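Local coordinates for protein aldehyde dehydrogenase (Bartonella henselae, PDB 3I44) that probably oxidises aldehydes to the corresponding carboxylic acids, passing the electrons to a nicotinamide cofactor, at residues K73-T78 / S218-L223; S129-N134 / Q177-V182; F142-A147 / E487-K492. The protein carries 1 engineered substitution. All blocks are in the same frame, centred on the assembly; numbering follows the deposited sequence. Where two conformers were deposited one is given.

Interaction 1 of 3, residues K73-T78 / S218-L223; sequences KKAFQT and SGVFNL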
loop_
_atom_site.group_PDB
_atom_site.type_symbol
_atom_site.label_atom_id
_atom_site.label_comp_id
_atom_site.label_asym_id
_atom_site.label_seq_id
_atom_site.Cartn_x
_atom_site.Cartn_y
_atom_site.Cartn_z
ATOM N N LYS A 73 -19.667 11.273 4.116
ATOM C CA LYS A 73 -18.813 12.258 4.802
ATOM C C LYS A 73 -19.537 12.825 6.032
ATOM O O LYS A 73 -18.964 12.907 7.130
ATOM C CB LYS A 73 -18.351 13.397 3.850
ATOM N N LYS A 74 -20.800 13.173 5.849
ATOM C CA LYS A 74 -21.619 13.702 6.940
ATOM C C LYS A 74 -21.826 12.680 8.074
ATOM O O LYS A 74 -21.654 13.011 9.250
ATOM C CB LYS A 74 -22.963 14.194 6.401
ATOM N N ALA A 75 -22.157 11.436 7.720
ATOM C CA ALA A 75 -22.327 10.346 8.698
ATOM C C ALA A 75 -21.037 10.013 9.482
ATOM O O ALA A 75 -21.070 9.622 10.640
ATOM C CB ALA A 75 -22.825 9.095 7.982
ATOM N N PHE A 76 -19.898 10.177 8.834
ATOM C CA PHE A 76 -18.628 9.786 9.399
ATOM C C PHE A 76 -18.339 10.577 10.679
ATOM O O PHE A 76 -17.842 10.027 11.666
ATOM C CB PHE A 76 -17.530 9.995 8.362
ATOM C CG PHE A 76 -16.148 9.753 8.882
ATOM C CD1 PHE A 76 -15.692 8.441 9.128
ATOM C CD2 PHE A 76 -15.298 10.810 9.110
ATOM C CE1 PHE A 76 -14.431 8.211 9.624
ATOM C CE2 PHE A 76 -13.993 10.588 9.593
ATOM C CZ PHE A 76 -13.559 9.275 9.859
ATOM N N GLN A 77 -18.695 11.853 10.664
ATOM C CA GLN A 77 -18.480 12.723 11.805
ATOM C C GLN A 77 -19.063 12.144 13.104
ATOM O O GLN A 77 -18.466 12.291 14.169
ATOM C CB GLN A 77 -19.041 14.128 11.491
ATOM C CG GLN A 77 -18.254 14.852 10.347
ATOM C CD GLN A 77 -16.738 14.919 10.622
ATOM O OE1 GLN A 77 -16.320 15.357 11.706
ATOM N NE2 GLN A 77 -15.915 14.475 9.661
ATOM N N THR A 78 -20.201 11.466 13.030
ATOM C CA THR A 78 -20.783 10.839 14.235
ATOM C C THR A 78 -20.526 9.326 14.329
ATOM O O THR A 78 -20.400 8.814 15.433
ATOM C CB THR A 78 -22.291 11.075 14.322
ATOM O OG1 THR A 78 -22.882 10.734 13.064
ATOM C CG2 THR A 78 -22.590 12.528 14.653
ATOM N N SER A 218 -28.085 6.340 9.119
ATOM C CA SER A 218 -28.132 6.938 7.790
ATOM C C SER A 218 -26.779 7.447 7.276
ATOM O O SER A 218 -26.079 8.222 7.929
ATOM C CB SER A 218 -29.170 8.073 7.799
ATOM O OG SER A 218 -30.449 7.529 8.105
ATOM N N GLY A 219 -26.401 7.000 6.095
ATOM C CA GLY A 219 -25.194 7.499 5.443
ATOM C C GLY A 219 -23.939 6.680 5.720
ATOM O O GLY A 219 -22.893 6.877 5.049
ATOM N N VAL A 220 -24.008 5.771 6.698
ATOM C CA VAL A 220 -22.847 4.919 7.003
ATOM C C VAL A 220 -22.544 4.002 5.819
ATOM O O VAL A 220 -21.379 3.847 5.409
ATOM C CB VAL A 220 -23.096 4.130 8.295
ATOM C CG1 VAL A 220 -21.973 3.145 8.578
ATOM C CG2 VAL A 220 -23.281 5.132 9.481
ATOM N N PHE A 221 -23.592 3.401 5.266
ATOM C CA PHE A 221 -23.452 2.556 4.122
ATOM C C PHE A 221 -24.319 3.074 2.979
ATOM O O PHE A 221 -25.502 3.299 3.160
ATOM C CB PHE A 221 -23.835 1.106 4.473
ATOM C CG PHE A 221 -23.919 0.221 3.284
ATOM C CD1 PHE A 221 -22.773 -0.392 2.769
ATOM C CD2 PHE A 221 -25.141 0.045 2.620
ATOM C CE1 PHE A 221 -22.843 -1.187 1.630
ATOM C CE2 PHE A 221 -25.229 -0.738 1.494
ATOM C CZ PHE A 221 -24.083 -1.374 0.991
ATOM N N ASN A 222 -23.726 3.203 1.788
ATOM C CA ASN A 222 -24.452 3.701 0.613
ATOM C C ASN A 222 -24.140 2.831 -0.595
ATOM O O ASN A 222 -22.993 2.380 -0.768
ATOM C CB ASN A 222 -24.073 5.166 0.315
ATOM C CG ASN A 222 -24.212 6.048 1.514
ATOM O OD1 ASN A 222 -25.285 6.600 1.764
ATOM N ND2 ASN A 222 -23.122 6.155 2.325
ATOM N N LEU A 223 -25.156 2.572 -1.419
ATOM C CA LEU A 223 -25.013 1.737 -2.597
ATOM C C LEU A 223 -25.507 2.499 -3.826
ATOM O O LEU A 223 -26.649 2.994 -3.841
ATOM C CB LEU A 223 -25.753 0.381 -2.435
ATOM C CG LEU A 223 -25.662 -0.600 -3.642
ATOM C CD1 LEU A 223 -25.911 -2.054 -3.236
ATOM C CD2 LEU A 223 -26.657 -0.224 -4.747
#
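Gly-219, whose backbone lies against Ala-75, gives its carbonyl O to Asn-222 ND2 at 2.8 Å. The N-H...O angle is 150°, and the donor sits well above the carbonyl plane, 57° out of it. The same ND2 also donates to Met-192 O, while Asn-222 OD1 accepts from Asn-31 N, so three backbone groups grip this buried carboxamide and would fix its rotation. The setting is the Rossmann-like nucleotide-binding domain of the family. Strand 221-223 is parallel to strand 191-195, and helix 202-213 joins the two in a beta-alpha-beta crossover. The turn that leads into strand 221-223 carries the contact with helix 62-79.

Close approach is evident in the backbones, with Ala-75 CA 5.2 Å from Gly-219 CA. Gly-219 has a positive phi of 93°, a conformation glycine adopts readily, and brings no side chain to the interface. The methyl of Ala-75 therefore rests directly on peptide atoms: its CB lies 3.4 Å from Ser-218 O and 3.5 Å from Gly-219 C. Neighbouring alanines of the same helix, Ala-68, Ala-71 and Ala-72, touch Asn-222, which keeps the helix surface over Asn-222 small-sided. Val-220 borders the contact and also packs on Trp-79. It lies at the margin, its CG2 methyl 4.3 Å from Ala-75 CB.

Interaction 2 of 3, residues S129-N134 / Q177-V182; sequences SSHIRN and QVTLKV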
loop_
_atom_site.group_PDB
_atom_site.type_symbol
_atom_site.label_atom_id
_atom_site.label_comp_id
_atom_site.label_asym_id
_atom_site.label_seq_id
_atom_site.Cartn_x
_atom_site.Cartn_y
_atom_site.Cartn_z
ATOM N N SER A 129 -21.588 -15.464 5.524
ATOM C CA SER A 129 -21.811 -15.605 6.956
ATOM C C SER A 129 -20.508 -16.013 7.651
ATOM O O SER A 129 -20.217 -15.515 8.734
ATOM C CB SER A 129 -22.951 -16.585 7.263
ATOM O OG SER A 129 -23.004 -17.632 6.307
ATOM N N SER A 130 -19.720 -16.880 7.025
ATOM C CA SER A 130 -18.436 -17.305 7.594
ATOM C C SER A 130 -17.449 -16.132 7.737
ATOM O O SER A 130 -16.743 -16.002 8.745
ATOM C CB SER A 130 -17.819 -18.410 6.750
ATOM O OG SER A 130 -16.525 -18.715 7.212
ATOM N N HIS A 131 -17.394 -15.265 6.737
ATOM C CA HIS A 131 -16.555 -14.063 6.842
ATOM C C HIS A 131 -17.044 -13.139 7.965
ATOM O O HIS A 131 -16.252 -12.682 8.757
ATOM C CB HIS A 131 -16.520 -13.292 5.530
ATOM C CG HIS A 131 -15.808 -14.013 4.430
ATOM N ND1 HIS A 131 -14.786 -14.899 4.669
ATOM C CD2 HIS A 131 -15.933 -13.935 3.089
ATOM C CE1 HIS A 131 -14.335 -15.366 3.518
ATOM N NE2 HIS A 131 -15.009 -14.789 2.546
ATOM N N ILE A 132 -18.338 -12.893 8.042
ATOM C CA ILE A 132 -18.875 -12.076 9.096
ATOM C C ILE A 132 -18.436 -12.616 10.460
ATOM O O ILE A 132 -17.917 -11.859 11.277
ATOM C CB ILE A 132 -20.409 -11.966 9.043
ATOM C CG1 ILE A 132 -20.837 -11.176 7.794
ATOM C CG2 ILE A 132 -20.860 -11.251 10.294
ATOM C CD1 ILE A 132 -22.294 -11.224 7.435
ATOM N N ARG A 133 -18.627 -13.907 10.696
ATOM C CA ARG A 133 -18.242 -14.519 11.981
ATOM C C ARG A 133 -16.745 -14.405 12.260
ATOM O O ARG A 133 -16.347 -14.237 13.417
ATOM C CB ARG A 133 -18.655 -16.006 12.043
ATOM C CG ARG A 133 -20.168 -16.232 11.972
ATOM C CD ARG A 133 -20.575 -17.697 12.268
ATOM N NE ARG A 133 -19.673 -18.633 11.617
ATOM C CZ ARG A 133 -19.896 -19.162 10.431
ATOM N NH1 ARG A 133 -21.016 -18.871 9.776
ATOM N NH2 ARG A 133 -18.980 -19.958 9.898
ATOM N N ASN A 134 -15.931 -14.554 11.221
ATOM C CA ASN A 134 -14.499 -14.461 11.400
ATOM C C ASN A 134 -14.027 -13.017 11.725
ATOM O O ASN A 134 -13.064 -12.829 12.490
ATOM C CB ASN A 134 -13.763 -15.078 10.228
ATOM C CG ASN A 134 -13.805 -16.614 10.253
ATOM O OD1 ASN A 134 -13.675 -17.238 11.294
ATOM N ND2 ASN A 134 -13.942 -17.207 9.095
ATOM N N GLN A 177 -17.229 -11.300 -1.585
ATOM C CA GLN A 177 -16.475 -10.087 -1.835
ATOM C C GLN A 177 -17.079 -8.855 -1.141
ATOM O O GLN A 177 -16.334 -8.036 -0.616
ATOM C CB GLN A 177 -16.278 -9.932 -3.367
ATOM C CG GLN A 177 -15.474 -11.119 -3.960
ATOM C CD GLN A 177 -15.837 -11.493 -5.420
ATOM O OE1 GLN A 177 -16.968 -11.251 -5.891
ATOM N NE2 GLN A 177 -14.859 -12.073 -6.149
ATOM N N VAL A 178 -18.406 -8.750 -1.073
ATOM C CA VAL A 178 -19.051 -7.646 -0.372
ATOM C C VAL A 178 -18.819 -7.724 1.145
ATOM O O VAL A 178 -18.450 -6.723 1.758
ATOM C CB VAL A 178 -20.576 -7.572 -0.672
ATOM C CG1 VAL A 178 -21.287 -6.634 0.287
ATOM C CG2 VAL A 178 -20.803 -7.163 -2.138
ATOM N N THR A 179 -19.004 -8.896 1.745
ATOM C CA THR A 179 -18.801 -9.033 3.187
ATOM C C THR A 179 -17.357 -8.783 3.594
ATOM O O THR A 179 -17.121 -8.148 4.601
ATOM C CB THR A 179 -19.294 -10.394 3.753
ATOM O OG1 THR A 179 -18.609 -11.485 3.126
ATOM C CG2 THR A 179 -20.774 -10.559 3.556
ATOM N N LEU A 180 -16.408 -9.246 2.792
ATOM C CA LEU A 180 -14.984 -8.973 3.026
ATOM C C LEU A 180 -14.642 -7.479 3.055
ATOM O O LEU A 180 -13.639 -7.117 3.646
ATOM C CB LEU A 180 -14.101 -9.679 2.006
ATOM C CG LEU A 180 -13.868 -11.177 2.269
ATOM C CD1 LEU A 180 -13.090 -11.778 1.071
ATOM C CD2 LEU A 180 -13.193 -11.515 3.649
ATOM N N LYS A 181 -15.457 -6.622 2.443
ATOM C CA LYS A 181 -15.163 -5.212 2.431
ATOM C C LYS A 181 -16.017 -4.418 3.400
ATOM O O LYS A 181 -15.490 -3.603 4.110
ATOM C CB LYS A 181 -15.321 -4.650 1.019
ATOM C CG LYS A 181 -14.325 -5.274 0.034
ATOM C CD LYS A 181 -14.416 -4.567 -1.323
ATOM C CE LYS A 181 -13.699 -5.360 -2.384
ATOM N NZ LYS A 181 -12.196 -5.386 -2.184
ATOM N N VAL A 182 -17.324 -4.651 3.428
ATOM C CA VAL A 182 -18.219 -3.775 4.183
ATOM C C VAL A 182 -18.084 -3.998 5.699
ATOM O O VAL A 182 -18.135 -3.055 6.469
ATOM C CB VAL A 182 -19.688 -3.990 3.782
ATOM C CG1 VAL A 182 -20.608 -3.269 4.740
ATOM C CG2 VAL A 182 -19.918 -3.535 2.321
#
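The imidazole of His-131 lies with one face against Leu-180 and one edge against Thr-179, and these two contacts make up most of the meeting between the segments of helices 117-141 and 174-188. Over the face, Leu-180 CD2 is 3.7 Å from the ring centroid and only 9° from the ring normal, a well-centred CH-pi contact. The leucine branch point follows it down, with CG 3.5 Å from His-131 CD2. At the edge, Thr-179 OG1 lies in the ring plane, 3.6 Å from the same CD2 carbon, and the two side chains cross at about a right angle. The histidine reaches this notch because its CG is turned anti to the carbonyl carbon (chi1 -68°), which carries the ring across to the other helix.

Next to the ring, Ile-132 CD1 meets Thr-179 CG2 at 4.2 Å, so the threonine shows its oxygen to histidine and its methyl to isoleucine. The helix segments run nearly parallel, their axes 8.9 Å apart at closest approach and crossing at -19°. Leu-95 of helix 84-100 backs Ile-132, and Phe-207 of helix 202-213 backs Thr-179. The threonine hydroxyl bonds mainly to Met-175 O; Asn-176 O could only share the same proton. Its oxygen therefore probably meets the histidine C-H edge with weak C-H...O electrostatics, while the CH-pi contact and the Ile-132/Thr-179 methyls supply dispersion.

Interaction 3 of 3, residues F142-A147 / E487-K492; sequences FSFQEA and EFLDTK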
loop_
_atom_site.group_PDB
_atom_site.type_symbol
_atom_site.label_atom_id
_atom_site.label_comp_id
_atom_site.label_asym_id
_atom_site.label_seq_id
_atom_site.Cartn_x
_atom_site.Cartn_y
_atom_site.Cartn_z
ATOM N N PHE A 142 -9.037 -7.644 18.989
ATOM C CA PHE A 142 -8.337 -6.442 18.529
ATOM C C PHE A 142 -8.543 -5.346 19.525
ATOM O O PHE A 142 -9.600 -5.233 20.111
ATOM C CB PHE A 142 -8.910 -6.017 17.177
ATOM C CG PHE A 142 -8.413 -4.709 16.674
ATOM C CD1 PHE A 142 -7.148 -4.592 16.146
ATOM C CD2 PHE A 142 -9.258 -3.603 16.637
ATOM C CE1 PHE A 142 -6.698 -3.367 15.655
ATOM C CE2 PHE A 142 -8.818 -2.394 16.156
ATOM C CZ PHE A 142 -7.529 -2.281 15.656
ATOM N N SER A 143 -7.544 -4.497 19.688
ATOM C CA SER A 143 -7.708 -3.281 20.486
ATOM C C SER A 143 -7.268 -2.060 19.671
ATOM O O SER A 143 -6.283 -2.140 18.956
ATOM C CB SER A 143 -6.907 -3.388 21.778
ATOM O OG SER A 143 -6.938 -2.134 22.418
ATOM N N PHE A 144 -7.985 -0.940 19.802
ATOM C CA PHE A 144 -7.655 0.297 19.053
ATOM C C PHE A 144 -6.428 1.046 19.597
ATOM O O PHE A 144 -5.944 1.985 18.975
ATOM C CB PHE A 144 -8.866 1.226 18.968
ATOM C CG PHE A 144 -9.897 0.749 17.984
ATOM C CD1 PHE A 144 -10.835 -0.217 18.347
ATOM C CD2 PHE A 144 -9.908 1.235 16.685
ATOM C CE1 PHE A 144 -11.777 -0.666 17.432
ATOM C CE2 PHE A 144 -10.857 0.788 15.762
ATOM C CZ PHE A 144 -11.789 -0.173 16.142
ATOM N N GLN A 145 -5.928 0.619 20.754
ATOM C CA GLN A 145 -4.657 1.105 21.287
ATOM C C GLN A 145 -3.849 -0.060 21.763
ATOM O O GLN A 145 -4.384 -1.007 22.355
ATOM C CB GLN A 145 -4.836 2.013 22.509
ATOM C CG GLN A 145 -5.874 3.105 22.411
ATOM C CD GLN A 145 -5.794 4.102 23.618
ATOM O OE1 GLN A 145 -4.933 3.985 24.492
ATOM N NE2 GLN A 145 -6.702 5.070 23.646
ATOM N N GLU A 146 -2.553 0.030 21.552
ATOM C CA GLU A 146 -1.644 -0.917 22.120
ATOM C C GLU A 146 -0.267 -0.330 22.233
ATOM O O GLU A 146 -0.007 0.790 21.773
ATOM C CB GLU A 146 -1.604 -2.183 21.284
ATOM C CG GLU A 146 -1.151 -2.032 19.862
ATOM C CD GLU A 146 -1.701 -3.189 19.019
ATOM O OE1 GLU A 146 -2.620 -3.872 19.562
ATOM O OE2 GLU A 146 -1.272 -3.407 17.853
ATOM N N ALA A 147 0.623 -1.084 22.867
ATOM C CA ALA A 147 1.999 -0.638 23.007
ATOM C C ALA A 147 2.599 -0.424 21.608
ATOM O O ALA A 147 2.251 -1.143 20.647
ATOM C CB ALA A 147 2.837 -1.647 23.824
ATOM N N GLU A 487 -6.758 -2.967 7.153
ATOM C CA GLU A 487 -6.737 -2.229 5.898
ATOM C C GLU A 487 -7.622 -0.971 5.965
ATOM O O GLU A 487 -7.425 -0.051 5.182
ATOM C CB GLU A 487 -7.193 -3.108 4.717
ATOM C CG GLU A 487 -6.290 -4.287 4.358
ATOM C CD GLU A 487 -6.577 -4.833 2.946
ATOM O OE1 GLU A 487 -7.767 -5.048 2.598
ATOM O OE2 GLU A 487 -5.601 -5.033 2.197
ATOM N N PHE A 488 -8.593 -0.918 6.877
ATOM C CA PHE A 488 -9.468 0.277 7.014
ATOM C C PHE A 488 -9.062 1.241 8.156
ATOM O O PHE A 488 -9.831 2.156 8.543
ATOM C CB PHE A 488 -10.935 -0.152 7.104
ATOM C CG PHE A 488 -11.457 -0.724 5.800
ATOM C CD1 PHE A 488 -11.906 0.117 4.790
ATOM C CD2 PHE A 488 -11.475 -2.103 5.582
ATOM C CE1 PHE A 488 -12.350 -0.416 3.570
ATOM C CE2 PHE A 488 -11.927 -2.642 4.376
ATOM C CZ PHE A 488 -12.358 -1.803 3.374
ATOM N N LEU A 489 -7.850 1.037 8.673
ATOM C CA LEU A 489 -7.315 1.859 9.781
ATOM C C LEU A 489 -5.998 2.505 9.391
ATOM O O LEU A 489 -5.209 1.882 8.702
ATOM C CB LEU A 489 -7.047 0.955 11.008
ATOM C CG LEU A 489 -8.344 0.352 11.566
ATOM C CD1 LEU A 489 -8.104 -0.784 12.584
ATOM C CD2 LEU A 489 -9.187 1.474 12.155
ATOM N N ASP A 490 -5.769 3.737 9.866
ATOM C CA ASP A 490 -4.470 4.355 9.890
ATOM C C ASP A 490 -3.872 4.117 11.265
ATOM O O ASP A 490 -4.597 4.049 12.288
ATOM C CB ASP A 490 -4.537 5.881 9.644
ATOM C CG ASP A 490 -4.556 6.257 8.152
ATOM O OD1 ASP A 490 -3.836 5.618 7.376
ATOM O OD2 ASP A 490 -5.275 7.223 7.770
ATOM N N THR A 491 -2.564 4.009 11.288
ATOM C CA THR A 491 -1.832 3.962 12.525
ATOM C C THR A 491 -1.298 5.346 12.910
ATOM O O THR A 491 -0.833 6.126 12.061
ATOM C CB THR A 491 -0.664 2.998 12.462
ATOM O OG1 THR A 491 0.051 3.200 11.256
ATOM C CG2 THR A 491 -1.154 1.504 12.510
ATOM N N LYS A 492 -1.287 5.574 14.220
ATOM C CA LYS A 492 -0.794 6.793 14.815
ATOM C C LYS A 492 0.095 6.446 16.021
ATOM O O LYS A 492 -0.344 5.759 16.952
ATOM C CB LYS A 492 -1.965 7.659 15.266
ATOM C CG LYS A 492 -1.562 9.022 15.801
ATOM C CD LYS A 492 -2.655 9.660 16.610
ATOM C CE LYS A 492 -3.698 10.231 15.752
ATOM N NZ LYS A 492 -4.935 10.522 16.478
#
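Leu-489 sends one methyl to each of two phenylalanines. Its CD1 lies 3.5 Å from Phe-142 CZ, and its CD2 lies 4.0 Å from Phe-144 CE2. Phe-142 and Leu-489 approach from opposite directions, whereas the side chain of Phe-144 crosses the leucine at about a right angle. Both methyls meet their rings obliquely. The rings, both of segment 142-147, also touch each other: Phe-142 CE2 stands 3.5 Å above the plane of the Phe-144 ring, over its centre, a T-shaped (edge-to-face) pair in which Phe-142 gives the edge. Phe-142 reaches both partners because chi1 of 172° swings its ring away from the backbone N.

In the next shell, the side chains bridge a wide backbone separation: Phe-144 CA and Leu-489 CA are 9.4 Å apart. Strand 156-168 lies between the segments and pairs antiparallel with both strand 145-147 and strand 489-494, through backbone hydrogen bonds of Phe-144 with Tyr-159 and of Asp-490 with Asp-160. Tyr-159 also meets Phe-142 edge-to-face. At the start of strand 145-147, Ser-143 OG donates to Gln-145 O at 2.8 Å, which ties down the bend that carries Phe-144.

The outermost shell belongs to the subunit interface: Asp-490 forms salt bridges with Arg-451 and Arg-476 of the second subunit, and Thr-491 OG1 is hydrogen-bonded to Arg-478 of that subunit. The antiparallel strands 145-147, 156-168 and 489-494 are consistent with the oligomerisation element of aldehyde dehydrogenases. Chemically, the contact between the segments is hydrocarbon on hydrocarbon and lacks the directional bonds of a strand pair. Its specificity probably comes from the fit of methyls to rings, while the charged bonding lies with Asp-490 and Lys-492.

In the fold
From the N terminus, the chain passes 73-78, 129-134 and 142-147 before any loop closes. The return of 177-182 to 129-134 closes interaction 2, and 218-223 then closes interaction 1 around it, so the helix pair sits within the larger loop. Interaction 3 opens at 142-147, inside both loops, and closes only at 487-492, so it crosses both. Helix 117-141 leads straight into strand 145-147, joining interactions 2 and 3 along the chain. In space, Phe-221 CE1 touches Val-182 CG2 at 3.8 Å, and Lys-181 O lies 3.7 Å from Phe-488 CZ. Helix 174-188 thus links strand 221-223 to the approach to strand 489-494, which meets the second subunit.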